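Side-chain contacts in FAD-binding PCMH-type domain-containing protein (Gibberella zeae, PDB 6YJO), which probably oxidises oligosaccharides with a flavin-adenine dinucleotide cofactor that is covalently held through a histidine and a cysteine: residues N329-D334 with Y339-T344; L260-F265 with M275-G280. One frame throughout, in Å; residues are numbered along the deposited sequence.

The two contacts lie in different parts of the fold, their centres 27 Å apart and their nearest atoms about 10 Å apart, so they do not touch. Contact 1 is a loop pairing at the flavin: the side chain of Tyr339 comes to about 3 Å from that of His102, one of the two covalent FAD attachment residues, and to about 6 Å from the cofactor itself. Contact 2 comes earlier in the chain and is a buried helix-on-sheet contact. Its closest approach to the cofactor is through Met275, whose side chain is about 7 Å from that of the FAD-binding Tyr176 and about 13 Å from FAD.

Contact 1. Residues N329-D334 with Y339-T344; sequences NGQALD and YDQHST
The phenol oxygen of Tyr339 is hydrogen-bonded to NE2 of His102, and the end of the Gln331 amide lies near that hydroxyl, with Gln331 CD 4.7 Å from Tyr339 OH. His102 carries one of the two covalent links to FAD in this doubly attached flavoprotein of the PCMH type. Two parts of one long loop, between helix 320-326 and strand 346-352, meet here beside the flavin, and neither has regular secondary structure. The Gln331 amide is probably turned over in the model. Its plane stands 73° from the Tyr339 ring, so the two groups do not stack. The tyrosine keeps CG anti to the backbone N (chi1 -173°), which carries the ring out until the hydroxyl reaches His102, while Arg141 makes a cation-pi contact with the same ring. Gln341 is the other partner of Gln331. It comes from the opposite direction, and a bend at chi2 folds its end back over the incoming amide. The two amide planes are inclined by 26°, and Gln331 CD lies 3.7 Å from Gln341 CD. Outside the pair, Gln331 also rests on Pro163, the residue after Cys162, which makes the other covalent link to FAD. Within its own segment Gln341 also meets the tyrosine through its main chain: the backbone N of Gln341 sits 4.0 Å above the plane of the Tyr339 ring, offset toward the rim.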
loop_
_atom_site.group_PDB
_atom_site.type_symbol
_atom_site.label_atom_id
_atom_site.label_comp_id
_atom_site.label_asym_id
_atom_site.label_seq_id
_atom_site.Cartn_x
_atom_site.Cartn_y
_atom_site.Cartn_z
ATOM N N ASN A 329 12.403 4.881 -8.944
ATOM C CA ASN A 329 13.498 5.141 -8.005
ATOM C C ASN A 329 14.690 4.225 -8.285
ATOM O O ASN A 329 15.257 3.610 -7.380
ATOM C CB ASN A 329 13.017 4.989 -6.557
ATOM C CG ASN A 329 13.975 5.606 -5.549
ATOM O OD1 ASN A 329 14.513 6.692 -5.772
ATOM N ND2 ASN A 329 14.185 4.914 -4.428
ATOM N N GLY A 330 15.078 4.143 -9.560
ATOM C CA GLY A 330 16.221 3.353 -9.968
ATOM C C GLY A 330 15.970 1.868 -10.136
ATOM O O GLY A 330 16.838 1.170 -10.678
ATOM N N GLN A 331 14.821 1.357 -9.694
ATOM C CA GLN A 331 14.541 -0.072 -9.735
ATOM C C GLN A 331 13.927 -0.460 -11.075
ATOM O O GLN A 331 12.963 0.164 -11.529
ATOM C CB GLN A 331 13.601 -0.463 -8.596
ATOM C CG GLN A 331 14.301 -0.669 -7.268
ATOM C CD GLN A 331 14.395 -2.130 -6.881
ATOM O OE1 GLN A 331 15.481 -2.705 -6.841
ATOM N NE2 GLN A 331 13.248 -2.740 -6.595
ATOM N N ALA A 332 14.483 -1.499 -11.696
ATOM C CA ALA A 332 13.946 -1.984 -12.958
ATOM C C ALA A 332 12.526 -2.506 -12.756
ATOM O O ALA A 332 12.228 -3.162 -11.757
ATOM C CB ALA A 332 14.849 -3.079 -13.523
ATOM N N LEU A 333 11.647 -2.217 -13.718
ATOM C CA LEU A 333 10.225 -2.505 -13.542
ATOM C C LEU A 333 9.986 -3.997 -13.331
ATOM O O LEU A 333 9.446 -4.409 -12.301
ATOM C CB LEU A 333 9.429 -1.989 -14.747
ATOM C CG LEU A 333 9.074 -0.499 -14.816
ATOM C CD1 LEU A 333 7.902 -0.296 -15.763
ATOM C CD2 LEU A 333 8.742 0.085 -13.439
ATOM N N ASP A 334 10.411 -4.828 -14.284
ATOM C CA ASP A 334 10.060 -6.244 -14.269
ATOM C C ASP A 334 10.740 -6.968 -13.111
ATOM O O ASP A 334 11.627 -7.796 -13.331
ATOM C CB ASP A 334 10.432 -6.895 -15.608
ATOM C CG ASP A 334 9.846 -8.286 -15.766
ATOM O OD1 ASP A 334 9.210 -8.776 -14.810
ATOM O OD2 ASP A 334 10.017 -8.888 -16.849
ATOM N N TYR A 339 14.437 -11.903 -5.084
ATOM C CA TYR A 339 14.296 -10.488 -4.767
ATOM C C TYR A 339 15.063 -10.200 -3.487
ATOM O O TYR A 339 14.827 -10.849 -2.463
ATOM C CB TYR A 339 12.816 -10.123 -4.610
ATOM C CG TYR A 339 12.531 -8.652 -4.447
ATOM C CD1 TYR A 339 12.535 -7.794 -5.542
ATOM C CD2 TYR A 339 12.221 -8.123 -3.203
ATOM C CE1 TYR A 339 12.258 -6.448 -5.394
ATOM C CE2 TYR A 339 11.941 -6.785 -3.046
ATOM C CZ TYR A 339 11.960 -5.950 -4.144
ATOM O OH TYR A 339 11.680 -4.608 -3.988
ATOM N N ASP A 340 15.982 -9.237 -3.542
ATOM C CA ASP A 340 16.865 -8.943 -2.414
ATOM C C ASP A 340 17.028 -7.435 -2.244
ATOM O O ASP A 340 18.140 -6.907 -2.202
ATOM C CB ASP A 340 18.218 -9.632 -2.607
ATOM C CG ASP A 340 18.909 -9.943 -1.294
ATOM O OD1 ASP A 340 18.351 -10.732 -0.503
ATOM O OD2 ASP A 340 20.009 -9.404 -1.054
ATOM N N GLN A 341 15.904 -6.727 -2.136
ATOM C CA GLN A 341 15.891 -5.317 -1.775
ATOM C C GLN A 341 15.597 -5.173 -0.291
ATOM O O GLN A 341 14.777 -5.908 0.265
ATOM C CB GLN A 341 14.842 -4.541 -2.567
ATOM C CG GLN A 341 15.142 -4.398 -4.045
ATOM C CD GLN A 341 16.478 -3.727 -4.303
ATOM O OE1 GLN A 341 16.621 -2.519 -4.132
ATOM N NE2 GLN A 341 17.465 -4.514 -4.714
ATOM N N HIS A 342 16.260 -4.212 0.346
ATOM C CA HIS A 342 16.112 -4.022 1.779
ATOM C C HIS A 342 16.288 -2.551 2.118
ATOM O O HIS A 342 16.971 -1.808 1.410
ATOM C CB HIS A 342 17.119 -4.873 2.567
ATOM C CG HIS A 342 17.332 -6.236 1.990
ATOM N ND1 HIS A 342 16.404 -7.247 2.110
ATOM C CD2 HIS A 342 18.355 -6.746 1.265
ATOM C CE1 HIS A 342 16.849 -8.325 1.491
ATOM N NE2 HIS A 342 18.034 -8.049 0.976
ATOM N N SER A 343 15.647 -2.146 3.208
ATOM C CA SER A 343 15.863 -0.847 3.822
ATOM C C SER A 343 15.663 -1.022 5.320
ATOM O O SER A 343 15.246 -2.084 5.787
ATOM C CB SER A 343 14.911 0.208 3.243
ATOM O OG SER A 343 15.141 1.480 3.822
ATOM N N THR A 344 15.985 0.021 6.081
ATOM C CA THR A 344 15.726 0.029 7.521
ATOM C C THR A 344 15.149 1.392 7.880
ATOM O O THR A 344 15.845 2.409 7.794
ATOM C CB THR A 344 16.989 -0.282 8.332
ATOM O OG1 THR A 344 17.137 0.677 9.388
ATOM C CG2 THR A 344 18.234 -0.302 7.446
#

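Contact 2. Residues L260-F265 with M275-G280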
loop_
_atom_site.group_PDB
_atom_site.type_symbol
_atom_site.label_atom_id
_atom_site.label_comp_id
_atom_site.label_asym_id
_atom_site.label_seq_id
_atom_site.Cartn_x
_atom_site.Cartn_y
_atom_site.Cartn_z
ATOM N N LEU A 260 -2.207 25.298 1.998
ATOM C CA LEU A 260 -3.612 25.681 1.892
ATOM C C LEU A 260 -4.021 25.851 0.435
ATOM O O LEU A 260 -5.146 25.507 0.059
ATOM C CB LEU A 260 -3.869 26.966 2.681
ATOM C CG LEU A 260 -3.937 26.780 4.197
ATOM C CD1 LEU A 260 -3.737 28.102 4.928
ATOM C CD2 LEU A 260 -5.269 26.141 4.602
ATOM N N ALA A 261 -3.115 26.360 -0.403
ATOM C CA ALA A 261 -3.425 26.504 -1.821
ATOM C C ALA A 261 -3.544 25.150 -2.506
ATOM O O ALA A 261 -4.307 25.009 -3.469
ATOM C CB ALA A 261 -2.358 27.355 -2.506
ATOM N N MET A 262 -2.817 24.143 -2.018
ATOM C CA MET A 262 -2.876 22.819 -2.627
ATOM C C MET A 262 -4.174 22.104 -2.281
ATOM O O MET A 262 -4.713 21.365 -3.111
ATOM C CB MET A 262 -1.684 21.977 -2.180
ATOM C CG MET A 262 -0.488 22.069 -3.103
ATOM S SD MET A 262 0.854 20.980 -2.580
ATOM C CE MET A 262 0.071 19.378 -2.730
ATOM N N GLN A 263 -4.679 22.293 -1.059
ATOM C CA GLN A 263 -5.980 21.734 -0.704
ATOM C C GLN A 263 -7.050 22.202 -1.677
ATOM O O GLN A 263 -7.836 21.397 -2.186
ATOM C CB GLN A 263 -6.362 22.129 0.724
ATOM C CG GLN A 263 -5.317 21.799 1.779
ATOM C CD GLN A 263 -5.908 21.741 3.172
ATOM O OE1 GLN A 263 -5.897 20.695 3.822
ATOM N NE2 GLN A 263 -6.414 22.876 3.647
ATOM N N LYS A 264 -7.095 23.510 -1.942
ATOM C CA LYS A 264 -8.065 24.048 -2.890
ATOM C C LYS A 264 -7.881 23.423 -4.265
ATOM O O LYS A 264 -8.855 23.024 -4.912
ATOM C CB LYS A 264 -7.921 25.570 -2.970
ATOM C CG LYS A 264 -8.029 26.283 -1.624
ATOM C CD LYS A 264 -7.458 27.699 -1.684
ATOM C CE LYS A 264 -8.351 28.639 -2.477
ATOM N NZ LYS A 264 -8.133 30.059 -2.092
ATOM N N PHE A 265 -6.631 23.318 -4.721
ATOM C CA PHE A 265 -6.359 22.744 -6.033
ATOM C C PHE A 265 -6.712 21.263 -6.084
ATOM O O PHE A 265 -7.073 20.750 -7.150
ATOM C CB PHE A 265 -4.887 22.955 -6.386
ATOM C CG PHE A 265 -4.547 22.601 -7.798
ATOM C CD1 PHE A 265 -5.040 23.356 -8.850
ATOM C CD2 PHE A 265 -3.727 21.521 -8.078
ATOM C CE1 PHE A 265 -4.728 23.037 -10.154
ATOM C CE2 PHE A 265 -3.409 21.200 -9.380
ATOM C CZ PHE A 265 -3.911 21.958 -10.421
ATOM N N MET A 275 -0.972 14.212 -8.329
ATOM C CA MET A 275 0.005 15.071 -7.672
ATOM C C MET A 275 0.298 14.585 -6.262
ATOM O O MET A 275 -0.561 14.000 -5.599
ATOM C CB MET A 275 -0.497 16.518 -7.611
ATOM C CG MET A 275 0.591 17.552 -7.802
ATOM S SD MET A 275 -0.075 19.203 -8.069
ATOM C CE MET A 275 -0.432 19.687 -6.385
ATOM N N GLN A 276 1.531 14.842 -5.820
ATOM C CA GLN A 276 1.933 14.759 -4.421
ATOM C C GLN A 276 2.969 15.851 -4.179
ATOM O O GLN A 276 3.480 16.463 -5.122
ATOM C CB GLN A 276 2.481 13.368 -4.075
ATOM C CG GLN A 276 3.964 13.166 -4.372
ATOM C CD GLN A 276 4.457 11.751 -4.098
ATOM O OE1 GLN A 276 5.599 11.416 -4.408
ATOM N NE2 GLN A 276 3.605 10.919 -3.507
ATOM N N ILE A 277 3.265 16.116 -2.905
ATOM C CA ILE A 277 4.341 17.032 -2.535
ATOM C C ILE A 277 5.276 16.333 -1.562
ATOM O O ILE A 277 4.874 15.993 -0.445
ATOM C CB ILE A 277 3.821 18.348 -1.927
ATOM C CG1 ILE A 277 5.015 19.237 -1.548
ATOM C CG2 ILE A 277 2.938 18.089 -0.711
ATOM C CD1 ILE A 277 4.641 20.622 -1.093
ATOM N N TYR A 278 6.521 16.135 -1.985
ATOM C CA TYR A 278 7.587 15.725 -1.083
ATOM C C TYR A 278 8.022 16.918 -0.241
ATOM O O TYR A 278 8.345 17.982 -0.781
ATOM C CB TYR A 278 8.767 15.182 -1.896
ATOM C CG TYR A 278 10.083 15.102 -1.146
ATOM C CD1 TYR A 278 10.871 16.233 -0.956
ATOM C CD2 TYR A 278 10.553 13.892 -0.655
ATOM C CE1 TYR A 278 12.070 16.166 -0.278
ATOM C CE2 TYR A 278 11.755 13.815 0.020
ATOM C CZ TYR A 278 12.509 14.955 0.207
ATOM O OH TYR A 278 13.708 14.884 0.881
ATOM N N MET A 279 8.021 16.751 1.079
ATOM C CA MET A 279 8.596 17.734 1.989
ATOM C C MET A 279 9.723 17.068 2.762
ATOM O O MET A 279 9.503 16.056 3.437
ATOM C CB MET A 279 7.552 18.292 2.952
ATOM C CG MET A 279 6.271 18.750 2.291
ATOM S SD MET A 279 5.152 19.579 3.440
ATOM C CE MET A 279 6.142 20.976 3.963
ATOM N N GLY A 280 10.920 17.637 2.662
ATOM C CA GLY A 280 12.069 17.134 3.372
ATOM C C GLY A 280 12.704 18.202 4.238
ATOM O O GLY A 280 12.217 19.333 4.330
#
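Two methionines meet methyl to methyl here, Met262 CE lying 3.7 Å from Met275 CE, with a thioether-aromatic contact alongside. In that Met-aromatic contact the sulfur of Met275 approaches Phe265 obliquely, SD being 5.3 Å from the ring centroid and 73° off the ring normal; the nearest ring atom to Met275 SD is Phe265 CE2, 4.1 Å away. The bend at chi3 (81°) brings the Met275 methyl CE against Met262 while it stays within 4.1 Å of Phe265 CD2, so one side chain serves both partners. Met262 in turn spreads over Ile277: its methyl CE meets Ile277 CG2 at 3.7 Å, and its sulfur lies near Ile277 CB. The setting is a helix laid on the large antiparallel sheet, as in the substrate domain of berberine bridge enzyme-like oxidases. Helix 260-265 runs nearly antiparallel to strand 275-280 (166°), their axes 11.0 Å apart at closest approach. Leu304 of helix 294-308 touches Met262, Phe265 and Met275, while Ile286 and Leu386 on the two neighbouring strands both reach Met262 and Met275. Gln276 points to the other face of the sheet, where its amide is hydrogen-bonded to Asp385 and Gln287.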